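Local atomic coordinates of hydrogenase maturation factor (Thermoanaerobacter tengcongensis, PDB entry 3VTI), a protein that probably transfers a carbamoyl group from carbamoyl phosphate to the C-terminal cysteine of HypE, at the expense of ATP, during [NiFe] hydrogenase maturation. Residues A[72-77]-A[278-283]; A[17-22]-A[388-393]; A[254-259]-A[302-307]. All coordinates share one frame; numbering follows the deposited sequence.

Contact 1 (A[72-77]-A[278-283]); sequences PSLSVI and SQRRPI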
# COMPACT_ATOMS: atom_id res chain seq x y z
N PRO A 72 29.49 35.68 58.28
CA PRO A 72 28.76 36.62 57.42
C PRO A 72 27.83 35.90 56.43
O PRO A 72 28.23 34.90 55.83
CB PRO A 72 29.88 37.34 56.66
CG PRO A 72 31.03 37.29 57.62
CD PRO A 72 30.95 35.94 58.24
N SER A 73 26.61 36.41 56.30
CA SER A 73 25.54 35.78 55.50
C SER A 73 25.95 35.32 54.11
O SER A 73 25.77 34.15 53.75
CB SER A 73 24.37 36.76 55.36
OG SER A 73 23.91 37.18 56.63
N LEU A 74 26.52 36.25 53.34
CA LEU A 74 26.90 36.02 51.94
C LEU A 74 28.14 35.15 51.71
O LEU A 74 28.44 34.78 50.57
CB LEU A 74 27.08 37.35 51.24
CG LEU A 74 25.89 37.91 50.47
CD1 LEU A 74 24.74 38.28 51.39
CD2 LEU A 74 26.37 39.10 49.68
N SER A 75 28.87 34.82 52.78
CA SER A 75 30.00 33.90 52.69
C SER A 75 29.52 32.50 52.35
O SER A 75 28.37 32.14 52.60
CB SER A 75 30.81 33.91 54.00
OG SER A 75 30.17 33.19 55.05
N VAL A 76 30.41 31.71 51.75
CA VAL A 76 30.15 30.29 51.50
C VAL A 76 31.37 29.53 51.96
O VAL A 76 32.31 29.30 51.19
CB VAL A 76 29.81 29.96 50.01
CG1 VAL A 76 29.37 28.52 49.87
CG2 VAL A 76 28.72 30.88 49.47
N ILE A 77 31.37 29.16 53.24
CA ILE A 77 32.50 28.49 53.86
C ILE A 77 32.46 27.01 53.54
O ILE A 77 31.45 26.35 53.78
CB ILE A 77 32.51 28.72 55.38
CG1 ILE A 77 32.76 30.20 55.67
CG2 ILE A 77 33.58 27.86 56.05
CD1 ILE A 77 32.60 30.58 57.12
N SER A 278 19.51 35.29 58.21
CA SER A 278 20.54 35.59 57.21
C SER A 278 20.13 36.79 56.36
O SER A 278 18.93 37.04 56.16
CB SER A 278 20.78 34.38 56.32
OG SER A 278 21.84 34.63 55.41
N GLN A 279 21.11 37.54 55.87
CA GLN A 279 20.83 38.70 55.01
C GLN A 279 20.34 38.23 53.65
O GLN A 279 19.75 38.99 52.89
CB GLN A 279 22.05 39.59 54.86
CG GLN A 279 21.81 41.01 55.32
CD GLN A 279 23.01 41.91 55.06
OE1 GLN A 279 24.13 41.61 55.49
NE2 GLN A 279 22.79 43.02 54.36
N ARG A 280 20.58 36.96 53.37
CA ARG A 280 20.05 36.34 52.18
C ARG A 280 18.52 36.37 52.25
O ARG A 280 17.84 36.45 51.22
CB ARG A 280 20.57 34.91 52.09
CG ARG A 280 22.10 34.78 52.02
CD ARG A 280 22.45 33.41 51.43
NE ARG A 280 23.87 33.07 51.45
CZ ARG A 280 24.70 33.24 50.43
NH1 ARG A 280 24.26 33.77 49.29
NH2 ARG A 280 25.97 32.88 50.54
N ARG A 281 17.99 36.26 53.45
CA ARG A 281 16.58 36.32 53.73
C ARG A 281 15.68 35.43 52.91
O ARG A 281 14.85 35.91 52.24
CB ARG A 281 16.09 37.76 53.65
CG ARG A 281 16.43 38.70 54.79
CD ARG A 281 16.66 38.08 56.15
NE ARG A 281 15.88 38.75 57.17
CZ ARG A 281 16.33 39.13 58.35
NH1 ARG A 281 17.56 38.93 58.71
NH2 ARG A 281 15.53 39.72 59.17
N PRO A 282 15.79 34.13 53.01
CA PRO A 282 14.94 33.23 52.26
C PRO A 282 13.68 32.83 53.04
O PRO A 282 13.55 33.14 54.22
CB PRO A 282 15.83 32.00 52.12
CG PRO A 282 16.55 31.96 53.48
CD PRO A 282 16.80 33.40 53.81
N ILE A 283 12.77 32.14 52.35
CA ILE A 283 11.74 31.35 53.00
C ILE A 283 12.45 30.11 53.53
O ILE A 283 13.23 29.49 52.80
CB ILE A 283 10.66 30.89 51.99
CG1 ILE A 283 9.90 32.09 51.40
CG2 ILE A 283 9.70 29.90 52.64
CD1 ILE A 283 9.16 31.81 50.07
O HOH W 1 25.61 31.23 53.21
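Ser73 and Gln279 make the straighter of the two direct hydrogen bonds between these type I turns: the backbone N of Gln279 donates to Ser73 OG at 2.9 Å, with 169° at the hydrogen. Ser73 OG lies anti to its carbonyl carbon (chi1 -56°), which points the hydroxyl at the opposing turn, and Ser73 CB rests 3.3 Å from Ser278 OG.

The second polar group is the guanidinium of Arg280. Its chain runs extended from CG to NE, so the head reaches past Ser73 to the far end of the first turn. There Arg280 NH2 donates to Ser75 O at 3.2 Å, the acceptor lying near the guanidinium plane although the donor sits above the carbonyl plane. Water 1 doubles this link, donating to Ser75 O at 3.0 Å and accepting from Arg280 NE at 3.1 Å. NH1 is held by Gly386 O, and Gln390 OE1 also takes a bond from NH2.

Van der Waals contact is secondary. Leu74 CA covers one guanidinium face near its rim, and Val76 CG2 comes within 3.6 Å of Arg280 NH2, crossing the arginine chain at about a right angle.

Gln279 NE2 turns elsewhere, to Asn138 O and Gly112 O, beside the zinc ligands Cys114 and Cys139. The arrangement is an interdomain joint: a turn of the acylphosphatase domain meets a turn of the YrdC-like domain next to a four-cysteine zinc finger.

Contact 2 (A[17-22]-A[388-393]); sequences FGIVQG and APQPIL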
# COMPACT_ATOMS: atom_id res chain seq x y z
N PHE A 17 38.44 28.37 54.18
CA PHE A 17 38.41 28.11 52.74
C PHE A 17 37.02 28.40 52.20
O PHE A 17 36.02 28.04 52.83
CB PHE A 17 38.75 26.65 52.42
CG PHE A 17 40.17 26.23 52.78
CD1 PHE A 17 40.49 24.87 52.85
CD2 PHE A 17 41.17 27.16 53.03
CE1 PHE A 17 41.80 24.45 53.18
CE2 PHE A 17 42.48 26.74 53.36
CZ PHE A 17 42.79 25.39 53.44
N GLY A 18 36.95 29.04 51.03
CA GLY A 18 35.70 29.26 50.32
C GLY A 18 35.54 30.68 49.83
O GLY A 18 36.53 31.39 49.62
N ILE A 19 34.29 31.11 49.63
CA ILE A 19 34.04 32.48 49.21
C ILE A 19 34.02 33.38 50.44
O ILE A 19 33.17 33.23 51.32
CB ILE A 19 32.75 32.62 48.38
CG1 ILE A 19 32.82 31.69 47.16
CG2 ILE A 19 32.56 34.09 47.97
CD1 ILE A 19 31.46 31.37 46.48
N VAL A 20 34.98 34.27 50.53
CA VAL A 20 35.14 35.07 51.71
C VAL A 20 35.37 36.53 51.40
O VAL A 20 35.46 37.33 52.28
CB VAL A 20 36.28 34.59 52.56
CG1 VAL A 20 36.27 33.12 52.68
CG2 VAL A 20 37.54 35.05 51.99
N GLN A 21 35.43 36.88 50.14
CA GLN A 21 35.64 38.25 49.77
C GLN A 21 34.37 38.86 49.29
O GLN A 21 33.56 38.19 48.70
CB GLN A 21 36.66 38.36 48.68
CG GLN A 21 38.05 38.43 49.18
CD GLN A 21 39.04 38.91 48.16
OE1 GLN A 21 39.07 40.07 47.79
NE2 GLN A 21 39.87 38.01 47.71
N GLY A 22 34.20 40.13 49.54
CA GLY A 22 33.04 40.84 49.07
C GLY A 22 31.87 40.66 49.99
O GLY A 22 30.80 41.08 49.70
N ALA A 388 21.44 33.71 44.34
CA ALA A 388 21.85 34.10 42.99
C ALA A 388 22.08 35.61 42.97
O ALA A 388 21.39 36.35 43.67
CB ALA A 388 20.80 33.70 42.00
N PRO A 389 23.02 36.08 42.14
CA PRO A 389 23.80 35.33 41.16
C PRO A 389 25.18 35.00 41.67
O PRO A 389 26.15 35.10 40.93
CB PRO A 389 23.91 36.31 40.01
CG PRO A 389 23.96 37.67 40.69
CD PRO A 389 23.28 37.53 42.04
N GLN A 390 25.29 34.63 42.94
CA GLN A 390 26.56 34.18 43.47
C GLN A 390 26.90 32.83 42.82
O GLN A 390 26.08 31.91 42.82
CB GLN A 390 26.49 34.07 44.98
CG GLN A 390 27.79 33.76 45.68
CD GLN A 390 27.70 33.98 47.18
OE1 GLN A 390 26.88 33.37 47.86
NE2 GLN A 390 28.53 34.88 47.70
N PRO A 391 28.10 32.72 42.24
CA PRO A 391 28.53 31.47 41.62
C PRO A 391 28.78 30.36 42.64
O PRO A 391 28.96 30.64 43.83
CB PRO A 391 29.86 31.84 40.97
CG PRO A 391 30.36 33.01 41.78
CD PRO A 391 29.11 33.78 42.11
N ILE A 392 28.80 29.12 42.16
CA ILE A 392 29.28 27.97 42.92
C ILE A 392 30.79 27.86 42.70
O ILE A 392 31.26 27.99 41.58
CB ILE A 392 28.57 26.64 42.47
CG1 ILE A 392 27.04 26.78 42.55
CG2 ILE A 392 29.10 25.42 43.24
CD1 ILE A 392 26.49 27.26 43.87
N LEU A 393 31.55 27.63 43.78
CA LEU A 393 33.00 27.57 43.66
C LEU A 393 33.47 26.18 43.25
O LEU A 393 33.12 25.17 43.87
CB LEU A 393 33.69 28.01 44.97
CG LEU A 393 35.21 28.19 45.00
CD1 LEU A 393 35.67 29.30 44.08
CD2 LEU A 393 35.68 28.48 46.43
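Ile19 and Leu393 face each other across this junction, each with its CB directed at the other segment. Ile19 divides its branches between two partners. CG1 stands anti to the carbonyl carbon (chi1 -56°), which carries CD1 toward the second segment, where it lies 3.7 Å from Pro391 O and 4.3 Å from Leu393 CB. The other branch, CG2, meets Gln390 NE2 at 4.1 Å. The two side chains slide past one another in opposite directions, so it is a methyl against an amide nitrogen that forms this contact, by van der Waals packing alone.

Leu393 answers from its own side. With CG anti to the backbone N (chi1 -172°), it extends over the main chain of the first segment, and CD2 settles 4.0 Å from Gly18 CA. Gly18 marks a corner where the chain leaves strand 10-17, and its backbone angles would press any CB against the carbonyl O of Phe17.

Strand 392-393 itself pairs with strand 420-423, whose Tyr420 touches both Pro391 and Leu393. It edges the sheet of the Kae1-like domain, so the contact sets the acylphosphatase domain against that edge. Segment 17-22 lies in the acylphosphatase signature loop that leads to Arg26, a predicted active-site residue.

Across the contact the 196 Å² of mostly aliphatic surface meets by nondirectional van der Waals packing, so the fit probably depends on shape rather than on polar pairing; the Gln390 amide, which packs on Ile19 CG2, spends its hydrogen bonds outside the two segments, on Leu74 and Arg280.

Contact 3 (A[254-259]-A[302-307]); sequences VMMRDV and DTLGVM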
# COMPACT_ATOMS: atom_id res chain seq x y z
N VAL A 254 4.62 32.28 54.50
CA VAL A 254 4.11 33.27 55.44
C VAL A 254 5.26 34.12 55.94
O VAL A 254 6.36 33.61 56.20
CB VAL A 254 3.38 32.58 56.63
CG1 VAL A 254 3.02 33.57 57.72
CG2 VAL A 254 2.11 31.86 56.15
N MET A 255 5.03 35.43 56.05
CA MET A 255 6.03 36.30 56.64
C MET A 255 5.65 36.58 58.08
O MET A 255 4.51 36.94 58.36
CB MET A 255 6.19 37.61 55.85
CG MET A 255 7.23 38.59 56.45
SD MET A 255 7.41 40.13 55.53
CE MET A 255 8.39 39.61 54.14
N MET A 256 6.63 36.42 58.97
CA MET A 256 6.48 36.78 60.38
C MET A 256 7.52 37.84 60.81
O MET A 256 8.57 37.97 60.18
CB MET A 256 6.54 35.52 61.26
CG MET A 256 5.38 34.57 60.99
SD MET A 256 5.43 33.07 61.97
CE MET A 256 4.28 32.04 61.05
N ARG A 257 7.23 38.57 61.89
CA ARG A 257 7.97 39.78 62.26
C ARG A 257 9.37 39.53 62.82
O ARG A 257 10.28 40.34 62.62
CB ARG A 257 7.14 40.62 63.24
CG ARG A 257 7.01 40.01 64.65
CD ARG A 257 5.69 40.35 65.35
NE ARG A 257 5.55 41.79 65.57
CZ ARG A 257 4.66 42.57 64.97
NH1 ARG A 257 3.78 42.06 64.11
NH2 ARG A 257 4.64 43.86 65.26
N ASP A 258 9.52 38.41 63.52
CA ASP A 258 10.79 38.02 64.13
C ASP A 258 10.80 36.55 64.52
O ASP A 258 9.78 35.86 64.41
CB ASP A 258 11.15 38.92 65.34
CG ASP A 258 10.05 38.97 66.42
OD1 ASP A 258 9.34 37.96 66.65
OD2 ASP A 258 9.93 40.04 67.07
N VAL A 259 11.95 36.08 64.97
CA VAL A 259 12.14 34.69 65.38
C VAL A 259 11.19 34.26 66.52
O VAL A 259 10.63 33.16 66.49
CB VAL A 259 13.62 34.44 65.73
CG1 VAL A 259 13.82 33.11 66.40
CG2 VAL A 259 14.47 34.53 64.46
N ASP A 302 2.73 18.98 57.42
CA ASP A 302 3.35 19.21 58.73
C ASP A 302 4.47 20.27 58.69
O ASP A 302 5.18 20.44 59.67
CB ASP A 302 3.87 17.89 59.33
CG ASP A 302 5.09 17.32 58.61
OD1 ASP A 302 5.26 17.57 57.40
OD2 ASP A 302 5.88 16.59 59.24
N THR A 303 4.60 20.95 57.55
CA THR A 303 5.63 21.99 57.37
C THR A 303 5.03 23.31 56.93
O THR A 303 3.95 23.36 56.34
CB THR A 303 6.71 21.62 56.32
OG1 THR A 303 6.06 21.23 55.10
CG2 THR A 303 7.59 20.49 56.80
N LEU A 304 5.78 24.38 57.19
CA LEU A 304 5.38 25.72 56.81
C LEU A 304 6.61 26.49 56.36
O LEU A 304 7.64 26.46 57.03
CB LEU A 304 4.73 26.43 57.99
CG LEU A 304 4.33 27.89 57.83
CD1 LEU A 304 3.22 28.02 56.79
CD2 LEU A 304 3.90 28.49 59.18
N GLY A 305 6.48 27.18 55.23
CA GLY A 305 7.51 28.09 54.75
C GLY A 305 7.38 29.47 55.37
O GLY A 305 6.38 30.15 55.16
N VAL A 306 8.37 29.87 56.15
CA VAL A 306 8.36 31.14 56.86
C VAL A 306 9.52 32.02 56.40
O VAL A 306 10.64 31.53 56.23
CB VAL A 306 8.47 30.94 58.39
CG1 VAL A 306 8.41 32.28 59.13
CG2 VAL A 306 7.37 29.98 58.90
N MET A 307 9.26 33.30 56.20
CA MET A 307 10.33 34.25 55.92
C MET A 307 10.25 35.42 56.91
O MET A 307 9.18 35.68 57.50
CB MET A 307 10.25 34.75 54.47
CG MET A 307 9.09 35.73 54.21
SD MET A 307 8.80 36.19 52.49
CE MET A 307 10.52 36.23 51.88
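Val254 O is gripped twice from the neighbouring strand: Met307 N donates to it at 2.9 Å, and the CA-H of Val306 approaches it with CA 3.2 Å away. Met307 O is treated in the same way by the first segment, accepting from Met256 N at 3.0 Å and lying 3.3 Å from Met255 CA. A third bond, from Val254 N to Gly305 O at 2.8 Å, completes a parallel pairing in which Val254 lies beside Val306 and Met255 beside Met307.

Side chains pack on both faces. On the one that carries the two methionines, Met255 runs straight out (chi1 180°, chi2 -179°) and then bends at chi3 (-77°), bringing CE to 3.8 Å from Met307 SD; the two chains cross obliquely, and Met327 of the neighbouring strand touches both. Replacing Met255 with an alanine would probably open a gap beside Met307 SD and leave that side chain freer to turn.

On the face of Val254 and Val306, Leu304 uses its two methyls separately. CD1 packs against Val254 CG2, while CD2 meets Met256 CE tip to tip at 4.0 Å. Met256 also lays its sulfur across Val306 CG1, roughly at a right angle. Helix 259-265, with Asp258 at its N-cap, covers this side through Val262 and Tyr265.

Strand 303-307 thus sits between 254-255 and 283-287 in the central sheet of the YrdC-like domain. The two backbones supply the polar links, while the side chains that touch, Leu304, Val306 and Met307 against Val254, Met255 and Met256, offer aliphatic and thioether surface. This division implies that apolar groups can pack around the carbonyls of Val254, Gly305 and Met307 because their bonding is met within the strand pair.

Contacts 1 and 3 make a path from the acylphosphatase domain into the YrdC-like core, while contact 2 joins the acylphosphatase domain to the 392-393 edge. Contacts 1 and 2, with centres 11 Å apart, share the amide of Gln390: OE1 lies 2.9 Å from Arg280 NH2 and NE2 2.9 Å from Leu74 O. Contact 1 continues into contact 3 through strand 283-287, where Ile283 CG2 packs 3.5 Å from Gly305 CA; their centres are 17 Å apart. Contacts 2 and 3 do not touch, their nearest atoms about 14 Å apart. Each lies near a different site: the Gln279 side chain about 6 Å from a zinc ion, that of Ile19 about 9 Å from predicted catalytic Asn44, and that of Met307 about 9 Å from magnesium-binding Asp367.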